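Local atomic coordinates of metallo-beta-lactamase FIM-1 (PDB entry 6V3Q), a protein that probably hydrolyses the ring of beta-lactam antibiotics to substituted beta-amino acids with the help of zinc, as a class B metallo-beta-lactamase. Residues Pro9-Trp20 against Gln58-Ser66; Lys72-Thr80 against Leu93-Ala102. All blocks are in the same frame, centred on the assembly; numbering follows the deposited sequence.

From the N terminus, the chain lays down the edge strand 11-16, turns into strand 19-27, runs through two further antiparallel strands and enters helix 56-68. Contact 1 closes this first loop by packing the helix on the start of the sheet. The chain then leaves the helix for strand 74-78, passes helices 84-87 and 90-95 and returns as strand 99-102, which contact 2 pairs with 74-78. The two contacts follow in series, neither nested nor crossed, and both reach the same seven-strand mixed sheet. They meet at S66, whose O and OG probably hydrogen-bond K72 N and I74 N, and again where I63 packs on L93.

Contact 1 of 2, residues Pro9-Trp20 against Gln58-Ser66; sequences PVTFTAITQGVW and QTAQIIEWS
W65 swings its indole off the helix with CG anti to the backbone N, while F12, with CG anti to its carbonyl carbon, sends its ring from strand 11-16 to meet it. The two side chains run antiparallel and end flat against one another: the phenyl ring lies over the five-membered ring of W65, planes at 6° and centroids 3.6 Å apart. F12 CE2 comes to 3.4 Å from W65 CG, and F12 CB continues the contact over the six-membered ring as an off-centre CH-pi approach. The far rim of the same indole is used differently. Its CH2 corner points at a face of W20, 3.7 Å from W20 CG, in an edge-to-face (T-shaped) pair with planes at 72°; A14 CB lies on the opposite face of W20. One tryptophan thus serves F12 with a face and W20 with an edge, giving an aromatic cluster between strand and helix. I62 CA lies at the edge of the F12 ring. Further out, I62 CG1 is 4.0 Å from F12 CE1 and 4.1 Å from V10 CG1. Just before strand 11-16, the single hydrogen bond between the segments is nearly straight at the hydrogen, 172°: V10 N gives its hydrogen to Q61 OE1 at 2.9 Å, from a position tilted out of the amide carbonyl plane. V10 CG2 rests alongside that oxygen and against Q58 O. W20 NE1 hydrogen-bonds E42 OE2, tying the indole to strand 33-43. I40 of strand 33-43 also touches F12, I62 and W65, and H22 of strand 19-27 touches F12 and I62; through these contacts helix 56-68 packs across the first three strands of the mixed sheet, beside their 11-16 edge.

Contact 2 of 2, residues Lys72-Thr80 against Leu93-Ala102; sequences KPIRWAVFT and LRQQGIVTYA
Strands 74-78 and 99-102 are parallel neighbours in the mixed sheet, joined by a crossover through helices 84-87 and 90-95. Three backbone bonds tie them: V99 N to R75 O at 3.0 Å, A77 N to V99 O at 2.8 Å and Y101 N to A77 O at 2.8 Å. A weak fourth runs from F79 N to Y101 O. Several carbonyl oxygens also receive a CA-H contact, as where W76 CA stands 3.2 Å from V99 O. On the face carrying W76, V78, V99 and Y101, the W76 and V99 side chains project alongside each other, with indole CD1 against V99 CB; R75 CB covers one indole face over its centre. Y101 turns a ring edge toward A77 O. The A77 and T100 face receives the end of the crossover. L93 CD1 reaches A77 CB and meets F79 in the plane of its ring, 3.6 Å from CE1, the two side chains approaching head-on. T100 CB lies obliquely by F79 CE2, and A102 CB sits at the ring edge on the CD2 side. I98 has CG2 anti to its backbone N, which places this methyl 3.9 Å from I74 CG2 and 4.1 Å from A77 CB. Before it, G97 takes positive phi (80°) in a Schellman motif that ends helix 90-95, allowing the chain to turn back into the sheet. I74 also touches I62 of helix 56-68, which packs on this part of the sheet. F79 lies about 7 Å, side chain to side chain, from the zinc ligand H81. Parallel strands joined through helices in this way form a beta-alpha-beta crossover, part of the alpha-beta/beta-alpha sandwich of metallo-beta-lactamases, with the zinc ligands H81 and H83 on the loop after strand 74-78.

Contact 1 of 2, residues Pro9-Trp20 against Gln58-Ser66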
loop_
_atom_site.group_PDB
_atom_site.type_symbol
_atom_site.label_atom_id
_atom_site.label_comp_id
_atom_site.label_asym_id
_atom_site.label_seq_id
_atom_site.Cartn_x
_atom_site.Cartn_y
_atom_site.Cartn_z
ATOM N N PRO A 9 -10.098 -10.734 -0.022
ATOM C CA PRO A 9 -9.862 -12.112 0.425
ATOM C C PRO A 9 -8.429 -12.566 0.183
ATOM O O PRO A 9 -7.746 -12.102 -0.735
ATOM C CB PRO A 9 -10.851 -12.933 -0.414
ATOM C CG PRO A 9 -11.203 -12.056 -1.575
ATOM C CD PRO A 9 -11.146 -10.656 -1.053
ATOM N N VAL A 10 -7.980 -13.495 1.028
ATOM C CA VAL A 10 -6.634 -14.044 0.911
ATOM C C VAL A 10 -6.535 -14.867 -0.366
ATOM O O VAL A 10 -7.420 -15.676 -0.673
ATOM C CB VAL A 10 -6.291 -14.887 2.149
ATOM C CG1 VAL A 10 -4.881 -15.440 2.054
ATOM C CG2 VAL A 10 -6.469 -14.065 3.420
ATOM N N THR A 11 -5.461 -14.659 -1.121
ATOM C CA THR A 11 -5.234 -15.383 -2.362
ATOM C C THR A 11 -4.283 -16.550 -2.131
ATOM O O THR A 11 -3.354 -16.468 -1.325
ATOM C CB THR A 11 -4.668 -14.460 -3.448
ATOM O OG1 THR A 11 -3.436 -13.880 -2.999
ATOM C CG2 THR A 11 -5.654 -13.347 -3.779
ATOM N N PHE A 12 -4.526 -17.640 -2.853
ATOM C CA PHE A 12 -3.710 -18.843 -2.774
ATOM C C PHE A 12 -3.210 -19.189 -4.169
ATOM O O PHE A 12 -4.006 -19.290 -5.110
ATOM C CB PHE A 12 -4.504 -20.016 -2.190
ATOM C CG PHE A 12 -5.159 -19.713 -0.874
ATOM C CD1 PHE A 12 -4.484 -19.920 0.317
ATOM C CD2 PHE A 12 -6.453 -19.221 -0.828
ATOM C CE1 PHE A 12 -5.083 -19.638 1.529
ATOM C CE2 PHE A 12 -7.061 -18.937 0.381
ATOM C CZ PHE A 12 -6.372 -19.145 1.559
ATOM N N THR A 13 -1.897 -19.360 -4.303
ATOM C CA THR A 13 -1.276 -19.672 -5.582
ATOM C C THR A 13 -0.409 -20.913 -5.447
ATOM O O THR A 13 0.339 -21.054 -4.474
ATOM C CB THR A 13 -0.417 -18.507 -6.093
ATOM O OG1 THR A 13 0.636 -18.248 -5.158
ATOM C CG2 THR A 13 -1.254 -17.251 -6.263
ATOM N N ALA A 14 -0.510 -21.806 -6.430
ATOM C CA ALA A 14 0.318 -23.004 -6.439
ATOM C C ALA A 14 1.744 -22.646 -6.835
ATOM O O ALA A 14 1.973 -22.006 -7.866
ATOM C CB ALA A 14 -0.262 -24.045 -7.395
ATOM N N ILE A 15 2.704 -23.054 -6.008
ATOM C CA ILE A 15 4.115 -22.765 -6.234
ATOM C C ILE A 15 4.746 -23.947 -6.956
ATOM O O ILE A 15 5.295 -23.800 -8.053
ATOM C CB ILE A 15 4.839 -22.470 -4.910
ATOM C CG1 ILE A 15 4.308 -21.177 -4.292
ATOM C CG2 ILE A 15 6.341 -22.391 -5.128
ATOM C CD1 ILE A 15 4.551 -19.950 -5.140
ATOM N N THR A 16 4.681 -25.119 -6.332
ATOM C CA THR A 16 4.998 -26.384 -6.979
ATOM C C THR A 16 4.014 -27.423 -6.446
ATOM O O THR A 16 3.070 -27.089 -5.722
ATOM C CB THR A 16 6.464 -26.777 -6.748
ATOM O OG1 THR A 16 6.797 -27.894 -7.582
ATOM C CG2 THR A 16 6.694 -27.159 -5.296
ATOM N N GLN A 17 4.230 -28.687 -6.804
ATOM C CA GLN A 17 3.334 -29.742 -6.349
ATOM C C GLN A 17 3.415 -29.881 -4.833
ATOM O O GLN A 17 4.485 -30.155 -4.279
ATOM C CB GLN A 17 3.683 -31.064 -7.029
ATOM C CG GLN A 17 2.602 -32.138 -6.897
ATOM C CD GLN A 17 2.672 -32.899 -5.586
ATOM O OE1 GLN A 17 3.752 -33.270 -5.127
ATOM N NE2 GLN A 17 1.516 -33.136 -4.977
ATOM N N GLY A 18 2.281 -29.682 -4.165
ATOM C CA GLY A 18 2.211 -29.807 -2.723
ATOM C C GLY A 18 2.643 -28.588 -1.942
ATOM O O GLY A 18 2.745 -28.668 -0.710
ATOM N N VAL A 19 2.900 -27.463 -2.610
ATOM C CA VAL A 19 3.377 -26.248 -1.956
ATOM C C VAL A 19 2.551 -25.077 -2.479
ATOM O O VAL A 19 2.613 -24.753 -3.670
ATOM C CB VAL A 19 4.876 -26.004 -2.199
ATOM C CG1 VAL A 19 5.340 -24.756 -1.463
ATOM C CG2 VAL A 19 5.694 -27.217 -1.769
ATOM N N TRP A 20 1.787 -24.441 -1.594
ATOM C CA TRP A 20 0.961 -23.293 -1.937
ATOM C C TRP A 20 1.475 -22.048 -1.228
ATOM O O TRP A 20 1.986 -22.119 -0.106
ATOM C CB TRP A 20 -0.507 -23.525 -1.551
ATOM C CG TRP A 20 -1.099 -24.760 -2.146
ATOM C CD1 TRP A 20 -0.916 -26.040 -1.716
ATOM C CD2 TRP A 20 -1.982 -24.836 -3.274
ATOM N NE1 TRP A 20 -1.622 -26.910 -2.509
ATOM C CE2 TRP A 20 -2.287 -26.197 -3.473
ATOM C CE3 TRP A 20 -2.538 -23.889 -4.138
ATOM C CZ2 TRP A 20 -3.124 -26.635 -4.499
ATOM C CZ3 TRP A 20 -3.372 -24.326 -5.157
ATOM C CH2 TRP A 20 -3.655 -25.684 -5.328
ATOM N N GLN A 58 -8.409 -13.125 8.679
ATOM C CA GLN A 58 -7.711 -13.494 7.451
ATOM C C GLN A 58 -7.001 -14.834 7.606
ATOM O O GLN A 58 -6.963 -15.633 6.663
ATOM C CB GLN A 58 -6.721 -12.399 7.055
ATOM C CG GLN A 58 -7.286 -11.327 6.129
ATOM C CD GLN A 58 -6.245 -10.295 5.722
ATOM O OE1 GLN A 58 -5.349 -9.962 6.497
ATOM N NE2 GLN A 58 -6.364 -9.781 4.501
ATOM N N THR A 59 -6.429 -15.096 8.786
ATOM C CA THR A 59 -5.888 -16.423 9.061
ATOM C C THR A 59 -6.996 -17.468 9.095
ATOM O O THR A 59 -6.778 -18.618 8.692
ATOM C CB THR A 59 -5.110 -16.417 10.382
ATOM O OG1 THR A 59 -4.056 -15.446 10.315
ATOM C CG2 THR A 59 -4.499 -17.784 10.659
ATOM N N ALA A 60 -8.191 -17.085 9.555
ATOM C CA ALA A 60 -9.320 -18.010 9.537
ATOM C C ALA A 60 -9.688 -18.410 8.115
ATOM O O ALA A 60 -10.144 -19.536 7.886
ATOM C CB ALA A 60 -10.523 -17.386 10.245
ATOM N N GLN A 61 -9.497 -17.505 7.151
ATOM C CA GLN A 61 -9.706 -17.859 5.751
ATOM C C GLN A 61 -8.758 -18.969 5.321
ATOM O O GLN A 61 -9.157 -19.900 4.613
ATOM C CB GLN A 61 -9.517 -16.629 4.862
ATOM C CG GLN A 61 -10.612 -15.586 4.981
ATOM C CD GLN A 61 -10.297 -14.333 4.193
ATOM O OE1 GLN A 61 -9.963 -14.395 3.010
ATOM N NE2 GLN A 61 -10.393 -13.184 4.850
ATOM N N ILE A 62 -7.492 -18.884 5.739
ATOM C CA ILE A 62 -6.506 -19.890 5.356
ATOM C C ILE A 62 -6.887 -21.250 5.923
ATOM O O ILE A 62 -6.803 -22.274 5.234
ATOM C CB ILE A 62 -5.101 -19.456 5.817
ATOM C CG1 ILE A 62 -4.727 -18.104 5.205
ATOM C CG2 ILE A 62 -4.070 -20.516 5.456
ATOM C CD1 ILE A 62 -3.432 -17.536 5.733
ATOM N N ILE A 63 -7.314 -21.279 7.188
ATOM C CA ILE A 63 -7.762 -22.525 7.806
ATOM C C ILE A 63 -8.930 -23.113 7.025
ATOM O O ILE A 63 -8.951 -24.307 6.702
ATOM C CB ILE A 63 -8.142 -22.282 9.278
ATOM C CG1 ILE A 63 -6.910 -21.918 10.106
ATOM C CG2 ILE A 63 -8.864 -23.493 9.855
ATOM C CD1 ILE A 63 -7.244 -21.426 11.493
ATOM N N GLU A 64 -9.919 -22.276 6.706
ATOM C CA GLU A 64 -11.107 -22.760 6.014
ATOM C C GLU A 64 -10.774 -23.222 4.601
ATOM O O GLU A 64 -11.313 -24.230 4.128
ATOM C CB GLU A 64 -12.175 -21.665 5.990
ATOM C CG GLU A 64 -13.580 -22.141 6.334
ATOM C CD GLU A 64 -13.708 -22.653 7.763
ATOM O OE1 GLU A 64 -14.751 -23.260 8.081
ATOM O OE2 GLU A 64 -12.779 -22.452 8.574
ATOM N N TRP A 65 -9.882 -22.503 3.915
ATOM C CA TRP A 65 -9.479 -22.906 2.572
ATOM C C TRP A 65 -8.756 -24.247 2.592
ATOM O O TRP A 65 -8.929 -25.069 1.684
ATOM C CB TRP A 65 -8.592 -21.828 1.951
ATOM C CG TRP A 65 -7.956 -22.231 0.657
ATOM C CD1 TRP A 65 -8.465 -22.059 -0.597
ATOM C CD2 TRP A 65 -6.685 -22.872 0.489
ATOM N NE1 TRP A 65 -7.591 -22.552 -1.535
ATOM C CE2 TRP A 65 -6.492 -23.060 -0.893
ATOM C CE3 TRP A 65 -5.693 -23.307 1.374
ATOM C CZ2 TRP A 65 -5.348 -23.662 -1.412
ATOM C CZ3 TRP A 65 -4.558 -23.906 0.856
ATOM C CH2 TRP A 65 -4.395 -24.077 -0.524
ATOM N N SER A 66 -7.937 -24.486 3.622
ATOM C CA SER A 66 -7.211 -25.750 3.710
ATOM C C SER A 66 -8.152 -26.924 3.941
ATOM O O SER A 66 -7.832 -28.057 3.563
ATOM C CB SER A 66 -6.170 -25.687 4.827
ATOM O OG SER A 66 -6.786 -25.841 6.095
#

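Contact 2 of 2, residues Lys72-Thr80 against Leu93-Ala102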
loop_
_atom_site.group_PDB
_atom_site.type_symbol
_atom_site.label_atom_id
_atom_site.label_comp_id
_atom_site.label_asym_id
_atom_site.label_seq_id
_atom_site.Cartn_x
_atom_site.Cartn_y
_atom_site.Cartn_z
ATOM N N LYS A 72 -7.121 -30.805 2.848
ATOM C CA LYS A 72 -5.968 -31.230 3.640
ATOM C C LYS A 72 -5.832 -30.254 4.797
ATOM O O LYS A 72 -5.075 -29.277 4.724
ATOM C CB LYS A 72 -4.695 -31.273 2.791
ATOM C CG LYS A 72 -4.691 -32.348 1.713
ATOM C CD LYS A 72 -3.533 -32.151 0.747
ATOM C CE LYS A 72 -3.437 -33.290 -0.256
ATOM N NZ LYS A 72 -2.970 -34.556 0.376
ATOM N N PRO A 73 -6.568 -30.481 5.886
ATOM C CA PRO A 73 -6.634 -29.477 6.955
ATOM C C PRO A 73 -5.269 -29.198 7.568
ATOM O O PRO A 73 -4.448 -30.100 7.747
ATOM C CB PRO A 73 -7.586 -30.110 7.976
ATOM C CG PRO A 73 -8.409 -31.071 7.177
ATOM C CD PRO A 73 -7.477 -31.612 6.132
ATOM N N ILE A 74 -5.034 -27.922 7.883
ATOM C CA ILE A 74 -3.807 -27.537 8.568
ATOM C C ILE A 74 -3.790 -28.163 9.953
ATOM O O ILE A 74 -4.767 -28.072 10.705
ATOM C CB ILE A 74 -3.695 -26.007 8.641
ATOM C CG1 ILE A 74 -3.448 -25.415 7.251
ATOM C CG2 ILE A 74 -2.600 -25.590 9.614
ATOM C CD1 ILE A 74 -3.601 -23.910 7.195
ATOM N N ARG A 75 -2.684 -28.833 10.287
ATOM C CA ARG A 75 -2.503 -29.405 11.613
ATOM C C ARG A 75 -1.302 -28.847 12.353
ATOM O O ARG A 75 -1.266 -28.927 13.585
ATOM C CB ARG A 75 -2.368 -30.932 11.526
ATOM C CG ARG A 75 -3.695 -31.640 11.350
ATOM C CD ARG A 75 -4.668 -31.229 12.444
ATOM N NE ARG A 75 -6.041 -31.597 12.121
ATOM C CZ ARG A 75 -6.564 -32.794 12.361
ATOM N NH1 ARG A 75 -7.822 -33.046 12.034
ATOM N NH2 ARG A 75 -5.827 -33.741 12.927
ATOM N N TRP A 76 -0.330 -28.282 11.645
ATOM C CA TRP A 76 0.852 -27.716 12.270
ATOM C C TRP A 76 1.127 -26.351 11.659
ATOM O O TRP A 76 0.765 -26.085 10.510
ATOM C CB TRP A 76 2.074 -28.627 12.101
ATOM C CG TRP A 76 1.773 -30.068 12.363
ATOM C CD1 TRP A 76 1.876 -30.725 13.554
ATOM C CD2 TRP A 76 1.304 -31.032 11.412
ATOM N NE1 TRP A 76 1.503 -32.039 13.404
ATOM C CE2 TRP A 76 1.146 -32.253 12.098
ATOM C CE3 TRP A 76 1.003 -30.980 10.047
ATOM C CZ2 TRP A 76 0.703 -33.412 11.465
ATOM C CZ3 TRP A 76 0.562 -32.133 9.420
ATOM C CH2 TRP A 76 0.416 -33.332 10.129
ATOM N N ALA A 77 1.774 -25.489 12.438
ATOM C CA ALA A 77 2.100 -24.149 11.980
ATOM C C ALA A 77 3.414 -23.706 12.607
ATOM O O ALA A 77 3.711 -24.026 13.762
ATOM C CB ALA A 77 0.984 -23.156 12.315
ATOM N N VAL A 78 4.202 -22.974 11.825
ATOM C CA VAL A 78 5.449 -22.378 12.285
ATOM C C VAL A 78 5.501 -20.947 11.766
ATOM O O VAL A 78 4.949 -20.627 10.710
ATOM C CB VAL A 78 6.682 -23.187 11.819
ATOM C CG1 VAL A 78 6.776 -23.197 10.301
ATOM C CG2 VAL A 78 7.958 -22.645 12.452
ATOM N N PHE A 79 6.143 -20.074 12.532
ATOM C CA PHE A 79 6.217 -18.660 12.210
ATOM C C PHE A 79 7.673 -18.217 12.226
ATOM O O PHE A 79 8.476 -18.690 13.036
ATOM C CB PHE A 79 5.388 -17.840 13.200
ATOM C CG PHE A 79 4.154 -18.550 13.680
ATOM C CD1 PHE A 79 3.053 -18.697 12.851
ATOM C CD2 PHE A 79 4.101 -19.088 14.955
ATOM C CE1 PHE A 79 1.924 -19.361 13.287
ATOM C CE2 PHE A 79 2.970 -19.752 15.398
ATOM C CZ PHE A 79 1.880 -19.886 14.562
ATOM N N THR A 80 8.006 -17.294 11.324
ATOM C CA THR A 80 9.399 -16.949 11.078
ATOM C C THR A 80 9.928 -15.836 11.980
ATOM O O THR A 80 11.142 -15.769 12.196
ATOM C CB THR A 80 9.595 -16.568 9.606
ATOM O OG1 THR A 80 8.727 -15.480 9.267
ATOM C CG2 THR A 80 9.275 -17.760 8.714
ATOM N N LEU A 93 -5.279 -19.988 15.253
ATOM C CA LEU A 93 -4.764 -21.339 15.060
ATOM C C LEU A 93 -4.877 -22.157 16.343
ATOM O O LEU A 93 -5.363 -23.294 16.326
ATOM C CB LEU A 93 -3.314 -21.279 14.579
ATOM C CG LEU A 93 -3.067 -20.530 13.268
ATOM C CD1 LEU A 93 -1.580 -20.307 13.048
ATOM C CD2 LEU A 93 -3.663 -21.288 12.098
ATOM N N ARG A 94 -4.443 -21.588 17.470
ATOM C CA ARG A 94 -4.487 -22.316 18.734
ATOM C C ARG A 94 -5.919 -22.579 19.186
ATOM O O ARG A 94 -6.171 -23.552 19.906
ATOM C CB ARG A 94 -3.712 -21.547 19.804
ATOM C CG ARG A 94 -2.258 -21.292 19.430
ATOM C CD ARG A 94 -1.490 -20.628 20.563
ATOM N NE ARG A 94 -1.329 -21.512 21.713
ATOM C CZ ARG A 94 -0.614 -21.211 22.793
ATOM N NH1 ARG A 94 0.011 -20.044 22.873
ATOM N NH2 ARG A 94 -0.522 -22.079 23.792
ATOM N N GLN A 95 -6.864 -21.727 18.779
ATOM C CA GLN A 95 -8.273 -22.010 19.030
ATOM C C GLN A 95 -8.723 -23.259 18.284
ATOM O O GLN A 95 -9.493 -24.067 18.816
ATOM C CB GLN A 95 -9.127 -20.807 18.627
ATOM C CG GLN A 95 -10.541 -21.161 18.179
ATOM C CD GLN A 95 -11.331 -19.952 17.722
ATOM O OE1 GLN A 95 -10.764 -18.954 17.274
ATOM N NE2 GLN A 95 -12.650 -20.033 17.839
ATOM N N GLN A 96 -8.246 -23.436 17.054
ATOM C CA GLN A 96 -8.600 -24.574 16.217
ATOM C C GLN A 96 -7.795 -25.828 16.542
ATOM O O GLN A 96 -7.942 -26.835 15.842
ATOM C CB GLN A 96 -8.418 -24.210 14.741
ATOM C CG GLN A 96 -9.453 -23.233 14.209
ATOM C CD GLN A 96 -10.789 -23.894 13.936
ATOM O OE1 GLN A 96 -10.939 -24.637 12.965
ATOM N NE2 GLN A 96 -11.769 -23.625 14.790
ATOM N N GLY A 97 -6.949 -25.790 17.569
ATOM C CA GLY A 97 -6.177 -26.956 17.946
ATOM C C GLY A 97 -4.946 -27.210 17.109
ATOM O O GLY A 97 -4.403 -28.319 17.147
ATOM N N ILE A 98 -4.485 -26.218 16.348
ATOM C CA ILE A 98 -3.281 -26.392 15.548
ATOM C C ILE A 98 -2.071 -26.445 16.470
ATOM O O ILE A 98 -1.996 -25.720 17.473
ATOM C CB ILE A 98 -3.146 -25.254 14.521
ATOM C CG1 ILE A 98 -4.493 -24.952 13.862
ATOM C CG2 ILE A 98 -2.117 -25.610 13.463
ATOM C CD1 ILE A 98 -5.064 -26.102 13.096
ATOM N N VAL A 99 -1.120 -27.316 16.147
ATOM C CA VAL A 99 0.146 -27.370 16.871
ATOM C C VAL A 99 1.058 -26.292 16.300
ATOM O O VAL A 99 1.402 -26.323 15.115
ATOM C CB VAL A 99 0.792 -28.759 16.765
ATOM C CG1 VAL A 99 1.953 -28.876 17.741
ATOM C CG2 VAL A 99 -0.241 -29.852 17.011
ATOM N N THR A 100 1.437 -25.327 17.136
ATOM C CA THR A 100 2.156 -24.144 16.687
ATOM C C THR A 100 3.577 -24.138 17.236
ATOM O O THR A 100 3.807 -24.489 18.398
ATOM C CB THR A 100 1.426 -22.869 17.111
ATOM O OG1 THR A 100 1.370 -22.801 18.542
ATOM C CG2 THR A 100 0.011 -22.863 16.555
ATOM N N TYR A 101 4.522 -23.733 16.391
ATOM C CA TYR A 101 5.930 -23.655 16.751
ATOM C C TYR A 101 6.480 -22.277 16.404
ATOM O O TYR A 101 6.035 -21.633 15.451
ATOM C CB TYR A 101 6.769 -24.713 16.020
ATOM C CG TYR A 101 6.444 -26.148 16.364
ATOM C CD1 TYR A 101 7.223 -26.857 17.267
ATOM C CD2 TYR A 101 5.375 -26.801 15.768
ATOM C CE1 TYR A 101 6.938 -28.175 17.577
ATOM C CE2 TYR A 101 5.082 -28.117 16.070
ATOM C CZ TYR A 101 5.866 -28.799 16.975
ATOM O OH TYR A 101 5.576 -30.109 17.278
ATOM N N ALA A 102 7.465 -21.842 17.183
ATOM C CA ALA A 102 8.222 -20.639 16.869
ATOM C C ALA A 102 9.546 -20.702 17.611
ATOM O O ALA A 102 9.716 -21.488 18.548
ATOM C CB ALA A 102 7.455 -19.366 17.238
#